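Local coordinates for sister chromatid cohesion protein (Chaetomium thermophilum, PDB 5T8V), which probably helps load cohesin onto chromatin, this chain being the C-terminal HEAT-repeat part of the longer Scc2 protein, at residues 645-649 against 679-683; 461-467 against 638-643; 687-691 against 719-725; 617-621 against 632-636. All coordinates share one frame. Residues are numbered along the deposited sequence.

Overall arrangement
All four contacts lie close together in the HEAT-repeat array, although 461-467 comes from much earlier in the sequence, and no ligand or active site is involved. Contacts 2 and 4 share helix 628-642: its earlier turns pack on 617-621 and its C-terminal turns on 461-467, with the contact centres about 13 Å apart. Contact 1 also lies about 13 Å, centre to centre, from contact 2 and touches it, Cys679 SG lying 3.4 Å from Met640 CE and Ile646 CD1 3.5 Å from Val639 CG1. Contact 3 continues the series one step along, its centre about 16 Å from that of contact 1; Ile680 CG2 lies 3.0 Å from Glu687 OE1. Contacts 2 and 3 mark the extremes, about 28 Å apart between centres.

Contact 1. Residues 645-649 against 679-683; sequences TILDG and CISLR
Within the HEAT-repeat array, a short 3-10 turn between helices 628-642 and 652-660 packs against the C-terminal end of helix 666-682. Residues 645-647 form the turn, and Asp648 N donates to Thr645 O at 3.1 Å. Thr645 adopts the p rotamer; its hydroxyl bonds to Asp643, leaving its methyl CG2 4.0 Å from Arg683 NH2. Ile646 turns its CA-to-CB bond away and packs instead on Val639 and Val653, which suits a branched apolar residue set between two helices. Leu647 is the apolar centre of the contact: its CA lies 7.3 Å from that of Cys679, its CA-to-CB bond points toward the helix, and the m,t rotamer places CD2 3.9 Å from Cys679 SG and CD1 4.0 Å from Leu682 CB. The small thiol leaves room for the leucine. At Asp648 the chain extends (phi/psi -97/157), and Gly649 follows with a positive phi of 56°, which glycine tolerates best. Across the contact, helix 666-682 ends as Arg683 leaves helical angles (-138/89), although Arg683 N still reaches Cys679 O at 2.9 Å. The long arginine runs past Leu647, CG lying 4.4 Å from Leu647 CB, to bring its charge to the exposed aspartate: Asp648 OD2 meets the edge of the guanidinium in a salt bridge, 2.5 Å from Arg683 NH1, with weak hydrogen-bond geometry (122°).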
loop_
_atom_site.group_PDB
_atom_site.type_symbol
_atom_site.label_atom_id
_atom_site.label_comp_id
_atom_site.label_asym_id
_atom_site.label_seq_id
_atom_site.Cartn_x
_atom_site.Cartn_y
_atom_site.Cartn_z
ATOM N N THR A 645 9.169 -15.071 7.584
ATOM C CA THR A 645 8.542 -15.644 8.770
ATOM C C THR A 645 7.617 -14.656 9.468
ATOM O O THR A 645 6.782 -15.076 10.276
ATOM C CB THR A 645 9.605 -16.134 9.755
ATOM O OG1 THR A 645 10.352 -15.018 10.252
ATOM C CG2 THR A 645 10.556 -17.118 9.082
ATOM N N ILE A 646 7.739 -13.356 9.183
ATOM C CA ILE A 646 6.838 -12.379 9.788
ATOM C C ILE A 646 5.429 -12.469 9.230
ATOM O O ILE A 646 4.527 -11.797 9.742
ATOM C CB ILE A 646 7.353 -10.937 9.606
ATOM C CG1 ILE A 646 7.416 -10.566 8.122
ATOM C CG2 ILE A 646 8.720 -10.777 10.266
ATOM C CD1 ILE A 646 7.749 -9.121 7.876
ATOM N N LEU A 647 5.219 -13.269 8.188
ATOM C CA LEU A 647 3.890 -13.515 7.648
ATOM C C LEU A 647 3.199 -14.699 8.308
ATOM O O LEU A 647 2.086 -15.053 7.906
ATOM C CB LEU A 647 3.979 -13.745 6.137
ATOM C CG LEU A 647 4.558 -12.585 5.328
ATOM C CD1 LEU A 647 4.864 -13.031 3.916
ATOM C CD2 LEU A 647 3.603 -11.398 5.319
ATOM N N ASP A 648 3.818 -15.307 9.313
ATOM C CA ASP A 648 3.289 -16.498 9.958
ATOM C C ASP A 648 2.521 -16.135 11.222
ATOM O O ASP A 648 2.729 -15.082 11.830
ATOM C CB ASP A 648 4.419 -17.470 10.299
ATOM C CG ASP A 648 5.125 -17.998 9.065
ATOM O OD1 ASP A 648 4.516 -17.978 7.974
ATOM O OD2 ASP A 648 6.289 -18.437 9.183
ATOM N N GLY A 649 1.621 -17.034 11.613
ATOM C CA GLY A 649 0.829 -16.846 12.809
ATOM C C GLY A 649 0.061 -15.541 12.773
ATOM O O GLY A 649 -0.381 -15.069 11.721
ATOM N N CYS A 679 2.568 -11.411 -0.529
ATOM C CA CYS A 679 2.315 -12.335 0.570
ATOM C C CYS A 679 2.018 -13.732 0.043
ATOM O O CYS A 679 2.654 -14.712 0.450
ATOM C CB CYS A 679 1.152 -11.826 1.423
ATOM S SG CYS A 679 1.476 -10.268 2.281
ATOM N N ILE A 680 1.052 -13.839 -0.873
ATOM C CA ILE A 680 0.699 -15.139 -1.439
ATOM C C ILE A 680 1.924 -15.796 -2.062
ATOM O O ILE A 680 2.082 -17.021 -2.018
ATOM C CB ILE A 680 -0.438 -14.975 -2.466
ATOM C CG1 ILE A 680 -1.699 -14.447 -1.781
ATOM C CG2 ILE A 680 -0.736 -16.302 -3.159
ATOM C CD1 ILE A 680 -2.740 -13.920 -2.748
ATOM N N SER A 681 2.808 -14.992 -2.653
ATOM C CA SER A 681 4.000 -15.537 -3.289
ATOM C C SER A 681 4.954 -16.133 -2.261
ATOM O O SER A 681 5.537 -17.198 -2.492
ATOM C CB SER A 681 4.700 -14.447 -4.097
ATOM O OG SER A 681 5.918 -14.921 -4.643
ATOM N N LEU A 682 5.126 -15.463 -1.120
ATOM C CA LEU A 682 6.094 -15.928 -0.133
ATOM C C LEU A 682 5.544 -17.047 0.742
ATOM O O LEU A 682 6.310 -17.910 1.185
ATOM C CB LEU A 682 6.550 -14.757 0.735
ATOM C CG LEU A 682 7.441 -13.751 0.004
ATOM C CD1 LEU A 682 7.552 -12.467 0.800
ATOM C CD2 LEU A 682 8.820 -14.344 -0.251
ATOM N N ARG A 683 4.237 -17.055 1.006
ATOM C CA ARG A 683 3.610 -18.111 1.800
ATOM C C ARG A 683 2.288 -18.493 1.150
ATOM O O ARG A 683 1.232 -17.929 1.470
ATOM C CB ARG A 683 3.417 -17.671 3.253
ATOM C CG ARG A 683 4.730 -17.477 4.015
ATOM C CD ARG A 683 5.477 -18.802 4.208
ATOM N NE ARG A 683 6.912 -18.623 4.427
ATOM C CZ ARG A 683 7.499 -18.570 5.616
ATOM N NH1 ARG A 683 6.785 -18.673 6.729
ATOM N NH2 ARG A 683 8.813 -18.413 5.697
#

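Contact 2. Residues 461-467 against 638-643; sequences AAISKLR and QVMEAD
Helix 446-474 and the C-terminal turns of helix 628-642 lie side by side and almost parallel, their segment axes 8.1 Å apart at an angle of 4°. This is side-by-side parallel packing, consistent with a HEAT-repeat solenoid, between helices distant in sequence. The backbones come very close: CA of Ala461 is 4.7 Å from CA of Val639, and CA of Lys465 is 4.7 Å from CA of Ala642. Small side chains make this possible. Ala461 CB sits 4.4 Å from Val639 CG2 and 3.5 Å from Gln638 OE1, while Ala642 CB, pointing toward the other helix, reaches within 3.6 Å of Lys465 N. The one hydrogen bond across the interface runs from Ser464, in the t rotamer, whose OG donates to Val639 O at 2.7 Å. Charge contributes at the end of helix 628-642, where Asp643 leaves helical angles (-153/79) and its CA-to-CB bond points toward 461-467 (t rotamer). Arg467 NH2 makes a long salt bridge to Asp643 OD2 at 3.7 Å; Arg471 also pairs with that carboxylate, and Thr645 bonds to OD1. The chemistry therefore implies close helix packing permitted by alanine and serine, with an acidic residue at the helix end paired with Arg471 and, at long range, with Arg467.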
loop_
_atom_site.group_PDB
_atom_site.type_symbol
_atom_site.label_atom_id
_atom_site.label_comp_id
_atom_site.label_asym_id
_atom_site.label_seq_id
_atom_site.Cartn_x
_atom_site.Cartn_y
_atom_site.Cartn_z
ATOM N N ALA A 461 13.980 -2.525 6.811
ATOM C CA ALA A 461 14.470 -3.554 5.900
ATOM C C ALA A 461 15.788 -4.141 6.387
ATOM O O ALA A 461 15.988 -5.360 6.340
ATOM C CB ALA A 461 14.632 -2.974 4.497
ATOM N N ALA A 462 16.701 -3.288 6.856
ATOM C CA ALA A 462 17.992 -3.777 7.326
ATOM C C ALA A 462 17.828 -4.721 8.510
ATOM O O ALA A 462 18.460 -5.784 8.562
ATOM C CB ALA A 462 18.889 -2.598 7.700
ATOM N N ILE A 463 16.984 -4.350 9.476
ATOM C CA ILE A 463 16.747 -5.219 10.625
ATOM C C ILE A 463 16.146 -6.543 10.172
ATOM O O ILE A 463 16.544 -7.617 10.642
ATOM C CB ILE A 463 15.843 -4.511 11.651
ATOM C CG1 ILE A 463 16.524 -3.239 12.170
ATOM C CG2 ILE A 463 15.522 -5.444 12.807
ATOM C CD1 ILE A 463 15.607 -2.324 12.957
ATOM N N SER A 464 15.172 -6.491 9.260
ATOM C CA SER A 464 14.560 -7.715 8.756
ATOM C C SER A 464 15.607 -8.631 8.134
ATOM O O SER A 464 15.636 -9.840 8.402
ATOM C CB SER A 464 13.474 -7.367 7.739
ATOM O OG SER A 464 12.802 -8.530 7.289
ATOM N N LYS A 465 16.483 -8.065 7.302
ATOM C CA LYS A 465 17.552 -8.856 6.703
ATOM C C LYS A 465 18.458 -9.454 7.770
ATOM O O LYS A 465 18.865 -10.617 7.665
ATOM C CB LYS A 465 18.353 -7.995 5.728
ATOM C CG LYS A 465 19.746 -8.528 5.448
ATOM C CD LYS A 465 20.346 -7.934 4.189
ATOM C CE LYS A 465 21.835 -8.229 4.110
ATOM N NZ LYS A 465 22.159 -9.635 4.511
ATOM N N LEU A 466 18.781 -8.683 8.808
ATOM C CA LEU A 466 19.627 -9.215 9.873
ATOM C C LEU A 466 18.964 -10.402 10.559
ATOM O O LEU A 466 19.618 -11.416 10.834
ATOM C CB LEU A 466 19.951 -8.120 10.888
ATOM C CG LEU A 466 20.803 -8.553 12.084
ATOM C CD1 LEU A 466 21.841 -7.504 12.407
ATOM C CD2 LEU A 466 19.934 -8.801 13.295
ATOM N N ARG A 467 17.664 -10.300 10.840
ATOM C CA ARG A 467 16.962 -11.391 11.508
ATOM C C ARG A 467 16.931 -12.638 10.632
ATOM O O ARG A 467 17.190 -13.754 11.105
ATOM C CB ARG A 467 15.548 -10.942 11.876
ATOM C CG ARG A 467 15.518 -9.955 13.032
ATOM C CD ARG A 467 14.287 -9.070 13.000
ATOM N NE ARG A 467 13.062 -9.847 12.862
ATOM C CZ ARG A 467 12.528 -10.585 13.830
ATOM N NH1 ARG A 467 13.119 -10.661 15.017
ATOM N NH2 ARG A 467 11.405 -11.256 13.606
ATOM N N GLN A 638 10.657 -5.253 0.836
ATOM C CA GLN A 638 11.985 -5.685 1.261
ATOM C C GLN A 638 11.925 -6.399 2.607
ATOM O O GLN A 638 12.598 -7.417 2.808
ATOM C CB GLN A 638 12.931 -4.487 1.327
ATOM C CG GLN A 638 13.273 -3.905 -0.034
ATOM C CD GLN A 638 14.231 -2.733 0.048
ATOM O OE1 GLN A 638 14.380 -2.107 1.098
ATOM N NE2 GLN A 638 14.893 -2.432 -1.065
ATOM N N VAL A 639 11.116 -5.890 3.538
ATOM C CA VAL A 639 10.995 -6.526 4.847
ATOM C C VAL A 639 10.438 -7.934 4.701
ATOM O O VAL A 639 10.918 -8.877 5.342
ATOM C CB VAL A 639 10.126 -5.664 5.785
ATOM C CG1 VAL A 639 9.754 -6.435 7.047
ATOM C CG2 VAL A 639 10.857 -4.388 6.163
ATOM N N MET A 640 9.412 -8.100 3.863
ATOM C CA MET A 640 8.805 -9.416 3.679
ATOM C C MET A 640 9.795 -10.397 3.059
ATOM O O MET A 640 9.970 -11.516 3.553
ATOM C CB MET A 640 7.556 -9.294 2.808
ATOM C CG MET A 640 6.371 -8.645 3.504
ATOM S SD MET A 640 5.068 -8.159 2.354
ATOM C CE MET A 640 4.728 -9.712 1.533
ATOM N N GLU A 641 10.447 -9.995 1.966
ATOM C CA GLU A 641 11.372 -10.897 1.286
ATOM C C GLU A 641 12.561 -11.241 2.172
ATOM O O GLU A 641 13.080 -12.363 2.119
ATOM C CB GLU A 641 11.853 -10.270 -0.021
ATOM C CG GLU A 641 10.739 -9.918 -0.988
ATOM C CD GLU A 641 11.252 -9.248 -2.247
ATOM O OE1 GLU A 641 12.220 -9.764 -2.846
ATOM O OE2 GLU A 641 10.692 -8.201 -2.633
ATOM N N ALA A 642 13.012 -10.290 2.989
ATOM C CA ALA A 642 14.198 -10.519 3.807
ATOM C C ALA A 642 13.939 -11.535 4.913
ATOM O O ALA A 642 14.858 -12.263 5.308
ATOM C CB ALA A 642 14.679 -9.198 4.402
ATOM N N ASP A 643 12.711 -11.604 5.421
ATOM C CA ASP A 643 12.369 -12.514 6.515
ATOM C C ASP A 643 10.891 -12.861 6.416
ATOM O O ASP A 643 10.051 -12.311 7.138
ATOM C CB ASP A 643 12.696 -11.888 7.872
ATOM C CG ASP A 643 12.423 -12.827 9.032
ATOM O OD1 ASP A 643 12.441 -14.060 8.824
ATOM O OD2 ASP A 643 12.192 -12.330 10.157
#

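Contact 3. Residues 687-691 against 719-725; sequences EEKMT and RNSNRVL
One carboxylate receives two neighbouring side chains here: Glu687 OE1 forms a salt bridge with Arg719 NH1 at 2.6 Å, meeting the guanidinium at its edge with weak hydrogen-bond geometry, while Glu687 OE2 accepts from Asn720 ND2 at 2.9 Å. The t,t glutamate thus ties helix 685-696 to the last residue of helix 703-719 and the turn that leads to helix 723-735 of the HEAT-repeat array. Two asparagines shape that turn. Asn720, the first non-helical residue (phi/psi -90/129), forms an Asx turn, its OD1 accepting from Asn722 N at 3.1 Å. Asn722 is the N-cap of helix 723-735: its t side chain directs OD1 to Leu725 N at 3.0 Å and, weakly, to Val724 N at 2.6 Å. In register, CA of Glu688 lies 7.2 Å from CA of Leu725. Leu725 (m,t) adds van der Waals packing, its CD2 4.1 Å from Glu688 CG and 3.3 Å from Thr691 OG1.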
loop_
_atom_site.group_PDB
_atom_site.type_symbol
_atom_site.label_atom_id
_atom_site.label_comp_id
_atom_site.label_asym_id
_atom_site.label_seq_id
_atom_site.Cartn_x
_atom_site.Cartn_y
_atom_site.Cartn_z
ATOM N N GLU A 687 -2.818 -18.017 0.678
ATOM C CA GLU A 687 -3.631 -17.867 -0.522
ATOM C C GLU A 687 -5.114 -18.083 -0.247
ATOM O O GLU A 687 -5.934 -17.189 -0.472
ATOM C CB GLU A 687 -3.134 -18.840 -1.594
ATOM C CG GLU A 687 -3.807 -18.677 -2.938
ATOM C CD GLU A 687 -2.997 -19.285 -4.066
ATOM O OE1 GLU A 687 -1.930 -18.729 -4.405
ATOM O OE2 GLU A 687 -3.423 -20.328 -4.606
ATOM N N GLU A 688 -5.474 -19.261 0.268
ATOM C CA GLU A 688 -6.887 -19.589 0.426
ATOM C C GLU A 688 -7.629 -18.527 1.227
ATOM O O GLU A 688 -8.765 -18.171 0.892
ATOM C CB GLU A 688 -7.043 -20.959 1.087
ATOM C CG GLU A 688 -8.496 -21.333 1.353
ATOM C CD GLU A 688 -8.697 -22.821 1.561
ATOM O OE1 GLU A 688 -7.715 -23.516 1.902
ATOM O OE2 GLU A 688 -9.839 -23.294 1.379
ATOM N N LYS A 689 -7.009 -18.002 2.283
ATOM C CA LYS A 689 -7.707 -17.048 3.136
ATOM C C LYS A 689 -7.634 -15.620 2.614
ATOM O O LYS A 689 -8.342 -14.754 3.140
ATOM C CB LYS A 689 -7.150 -17.109 4.565
ATOM C CG LYS A 689 -6.011 -16.141 4.867
ATOM C CD LYS A 689 -5.507 -16.319 6.293
ATOM C CE LYS A 689 -4.899 -15.032 6.840
ATOM N NZ LYS A 689 -5.915 -13.946 7.009
ATOM N N MET A 690 -6.813 -15.350 1.601
ATOM C CA MET A 690 -6.685 -14.002 1.061
ATOM C C MET A 690 -7.479 -13.788 -0.220
ATOM O O MET A 690 -7.862 -12.648 -0.511
ATOM C CB MET A 690 -5.209 -13.676 0.804
ATOM C CG MET A 690 -4.356 -13.704 2.068
ATOM S SD MET A 690 -2.732 -12.940 1.874
ATOM C CE MET A 690 -3.151 -11.212 2.046
ATOM N N THR A 691 -7.751 -14.846 -0.988
ATOM C CA THR A 691 -8.555 -14.685 -2.197
ATOM C C THR A 691 -9.920 -14.094 -1.875
ATOM O O THR A 691 -10.483 -13.351 -2.687
ATOM C CB THR A 691 -8.738 -16.022 -2.918
ATOM O OG1 THR A 691 -9.547 -16.893 -2.119
ATOM C CG2 THR A 691 -7.412 -16.679 -3.185
ATOM N N ARG A 719 -3.367 -21.194 -10.368
ATOM C CA ARG A 719 -2.481 -21.827 -9.394
ATOM C C ARG A 719 -3.217 -22.876 -8.569
ATOM O O ARG A 719 -2.804 -24.039 -8.506
ATOM C CB ARG A 719 -1.874 -20.775 -8.464
ATOM C CG ARG A 719 -0.844 -19.869 -9.105
ATOM C CD ARG A 719 0.031 -19.213 -8.049
ATOM N NE ARG A 719 0.088 -17.758 -8.201
ATOM C CZ ARG A 719 -0.554 -16.879 -7.437
ATOM N NH1 ARG A 719 -1.322 -17.277 -6.427
ATOM N NH2 ARG A 719 -0.420 -15.583 -7.679
ATOM N N ASN A 720 -4.305 -22.476 -7.917
ATOM C CA ASN A 720 -4.956 -23.294 -6.902
ATOM C C ASN A 720 -6.008 -24.195 -7.537
ATOM O O ASN A 720 -6.873 -23.722 -8.279
ATOM C CB ASN A 720 -5.596 -22.398 -5.844
ATOM C CG ASN A 720 -5.598 -23.027 -4.472
ATOM O OD1 ASN A 720 -5.930 -24.200 -4.313
ATOM N ND2 ASN A 720 -5.219 -22.247 -3.467
ATOM N N SER A 721 -5.934 -25.490 -7.235
ATOM C CA SER A 721 -6.906 -26.460 -7.723
ATOM C C SER A 721 -8.106 -26.612 -6.796
ATOM O O SER A 721 -8.990 -27.426 -7.084
ATOM C CB SER A 721 -6.239 -27.825 -7.920
ATOM O OG SER A 721 -5.694 -28.305 -6.704
ATOM N N ASN A 722 -8.154 -25.862 -5.698
ATOM C CA ASN A 722 -9.299 -25.919 -4.798
ATOM C C ASN A 722 -10.571 -25.540 -5.547
ATOM O O ASN A 722 -10.645 -24.480 -6.175
ATOM C CB ASN A 722 -9.072 -24.983 -3.609
ATOM C CG ASN A 722 -10.222 -25.002 -2.614
ATOM O OD1 ASN A 722 -11.388 -24.867 -2.988
ATOM N ND2 ASN A 722 -9.895 -25.164 -1.338
ATOM N N ARG A 723 -11.577 -26.415 -5.478
ATOM C CA ARG A 723 -12.803 -26.195 -6.237
ATOM C C ARG A 723 -13.654 -25.083 -5.635
ATOM O O ARG A 723 -14.331 -24.359 -6.373
ATOM C CB ARG A 723 -13.603 -27.495 -6.319
ATOM C CG ARG A 723 -12.987 -28.523 -7.252
ATOM C CD ARG A 723 -13.601 -29.897 -7.070
ATOM N NE ARG A 723 -13.227 -30.801 -8.154
ATOM C CZ ARG A 723 -13.422 -32.116 -8.140
ATOM N NH1 ARG A 723 -13.983 -32.698 -7.089
ATOM N NH2 ARG A 723 -13.049 -32.851 -9.179
ATOM N N VAL A 724 -13.633 -24.929 -4.310
ATOM C CA VAL A 724 -14.401 -23.861 -3.677
ATOM C C VAL A 724 -13.856 -22.501 -4.099
ATOM O O VAL A 724 -14.606 -21.621 -4.547
ATOM C CB VAL A 724 -14.392 -24.029 -2.146
ATOM C CG1 VAL A 724 -15.296 -22.995 -1.482
ATOM C CG2 VAL A 724 -14.827 -25.439 -1.756
ATOM N N LEU A 725 -12.540 -22.310 -3.970
ATOM C CA LEU A 725 -11.911 -21.090 -4.461
ATOM C C LEU A 725 -12.251 -20.861 -5.927
ATOM O O LEU A 725 -12.910 -19.878 -6.276
ATOM C CB LEU A 725 -10.393 -21.157 -4.282
ATOM C CG LEU A 725 -9.798 -21.103 -2.875
ATOM C CD1 LEU A 725 -8.304 -20.835 -2.991
ATOM C CD2 LEU A 725 -10.473 -20.057 -1.992
#

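Contact 4. Residues 617-621 against 632-636; sequences LLNSM and SLKSI
This is a buried, mainly apolar contact between two successive helices of the HEAT-repeat array: residues 617-621, reached along helix 610-619, pack on helix 628-642. The register is set by Leu617 and Ser632, whose CA atoms are 6.1 Å apart, and 335 Å² is buried in all. Ile636 (m,t), its CA-to-CB bond toward 617-621, is touched by three side chains. Leu617, in the t,p rotamer, brings CD2 to 3.5 Å from Ile636 CG1 and 3.7 Å from Ser635 CB; Leu618 CD2 lies 3.9 Å from Ile636 CD1; and the flexible m,t,m chain of Met621 sets SD 3.4 Å from Ile636 CD1. Met621 also places CG 3.8 Å from Leu633 CD2. Small hydroxyl residues suit the tighter place near Ser632. Ser620, in the p rotamer, donates OG to Leu617 O at 2.5 Å within its own segment, and Ser632 bonds to Val628 O one turn back, so these buried polar groups are satisfied close to home; Ser620 OG and Ser632 OG lie 2.7 Å apart. Around the pair, helix 666-682 meets Met621 and Leu633 through Leu675, while helix 652-660 adds Leu656 against Leu618 and Ser660 against Met621.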
loop_
_atom_site.group_PDB
_atom_site.type_symbol
_atom_site.label_atom_id
_atom_site.label_comp_id
_atom_site.label_asym_id
_atom_site.label_seq_id
_atom_site.Cartn_x
_atom_site.Cartn_y
_atom_site.Cartn_z
ATOM N N LEU A 617 5.659 1.973 9.611
ATOM C CA LEU A 617 5.730 1.797 8.168
ATOM C C LEU A 617 4.382 1.353 7.612
ATOM O O LEU A 617 3.863 1.951 6.662
ATOM C CB LEU A 617 6.822 0.783 7.829
ATOM C CG LEU A 617 7.359 0.812 6.401
ATOM C CD1 LEU A 617 8.114 2.109 6.134
ATOM C CD2 LEU A 617 8.252 -0.395 6.159
ATOM N N LEU A 618 3.788 0.321 8.214
ATOM C CA LEU A 618 2.526 -0.209 7.706
ATOM C C LEU A 618 1.455 0.874 7.666
ATOM O O LEU A 618 0.815 1.093 6.631
ATOM C CB LEU A 618 2.077 -1.391 8.566
ATOM C CG LEU A 618 2.910 -2.667 8.395
ATOM C CD1 LEU A 618 2.718 -3.623 9.565
ATOM C CD2 LEU A 618 2.561 -3.361 7.090
ATOM N N ASN A 619 1.259 1.580 8.782
ATOM C CA ASN A 619 0.253 2.633 8.822
ATOM C C ASN A 619 0.553 3.756 7.838
ATOM O O ASN A 619 -0.362 4.503 7.474
ATOM C CB ASN A 619 0.134 3.204 10.235
ATOM C CG ASN A 619 -0.457 2.212 11.216
ATOM O OD1 ASN A 619 -1.638 1.869 11.135
ATOM N ND2 ASN A 619 0.360 1.749 12.157
ATOM N N SER A 620 1.803 3.895 7.396
ATOM C CA SER A 620 2.134 4.928 6.424
ATOM C C SER A 620 1.827 4.506 4.993
ATOM O O SER A 620 2.146 5.253 4.063
ATOM C CB SER A 620 3.610 5.320 6.543
ATOM O OG SER A 620 4.452 4.314 6.014
ATOM N N MET A 621 1.226 3.329 4.793
ATOM C CA MET A 621 0.753 2.967 3.461
ATOM C C MET A 621 -0.442 3.821 3.057
ATOM O O MET A 621 -0.593 4.169 1.881
ATOM C CB MET A 621 0.385 1.486 3.417
ATOM C CG MET A 621 1.574 0.548 3.512
ATOM S SD MET A 621 1.103 -1.191 3.427
ATOM C CE MET A 621 0.043 -1.351 4.864
ATOM N N SER A 632 7.219 3.542 1.138
ATOM C CA SER A 632 6.803 2.654 2.218
ATOM C C SER A 632 6.501 1.256 1.691
ATOM O O SER A 632 6.937 0.255 2.270
ATOM C CB SER A 632 5.582 3.232 2.933
ATOM O OG SER A 632 5.940 4.345 3.732
ATOM N N LEU A 633 5.745 1.167 0.595
ATOM C CA LEU A 633 5.447 -0.137 0.010
ATOM C C LEU A 633 6.729 -0.871 -0.357
ATOM O O LEU A 633 6.880 -2.065 -0.076
ATOM C CB LEU A 633 4.551 0.031 -1.217
ATOM C CG LEU A 633 3.167 0.628 -0.952
ATOM C CD1 LEU A 633 2.460 0.933 -2.260
ATOM C CD2 LEU A 633 2.328 -0.310 -0.100
ATOM N N LYS A 634 7.669 -0.165 -0.987
ATOM C CA LYS A 634 8.953 -0.765 -1.332
ATOM C C LYS A 634 9.631 -1.348 -0.098
ATOM O O LYS A 634 10.074 -2.506 -0.099
ATOM C CB LYS A 634 9.837 0.291 -2.000
ATOM C CG LYS A 634 11.205 -0.196 -2.451
ATOM C CD LYS A 634 11.641 0.495 -3.742
ATOM C CE LYS A 634 11.630 2.021 -3.624
ATOM N NZ LYS A 634 11.942 2.689 -4.921
ATOM N N SER A 635 9.705 -0.562 0.979
ATOM C CA SER A 635 10.363 -1.038 2.190
ATOM C C SER A 635 9.630 -2.234 2.786
ATOM O O SER A 635 10.263 -3.150 3.320
ATOM C CB SER A 635 10.466 0.098 3.205
ATOM O OG SER A 635 11.312 1.124 2.718
ATOM N N ILE A 636 8.298 -2.248 2.703
ATOM C CA ILE A 636 7.539 -3.378 3.232
ATOM C C ILE A 636 7.823 -4.636 2.420
ATOM O O ILE A 636 7.945 -5.736 2.975
ATOM C CB ILE A 636 6.036 -3.048 3.262
ATOM C CG1 ILE A 636 5.770 -1.924 4.266
ATOM C CG2 ILE A 636 5.221 -4.283 3.633
ATOM C CD1 ILE A 636 4.362 -1.359 4.216
#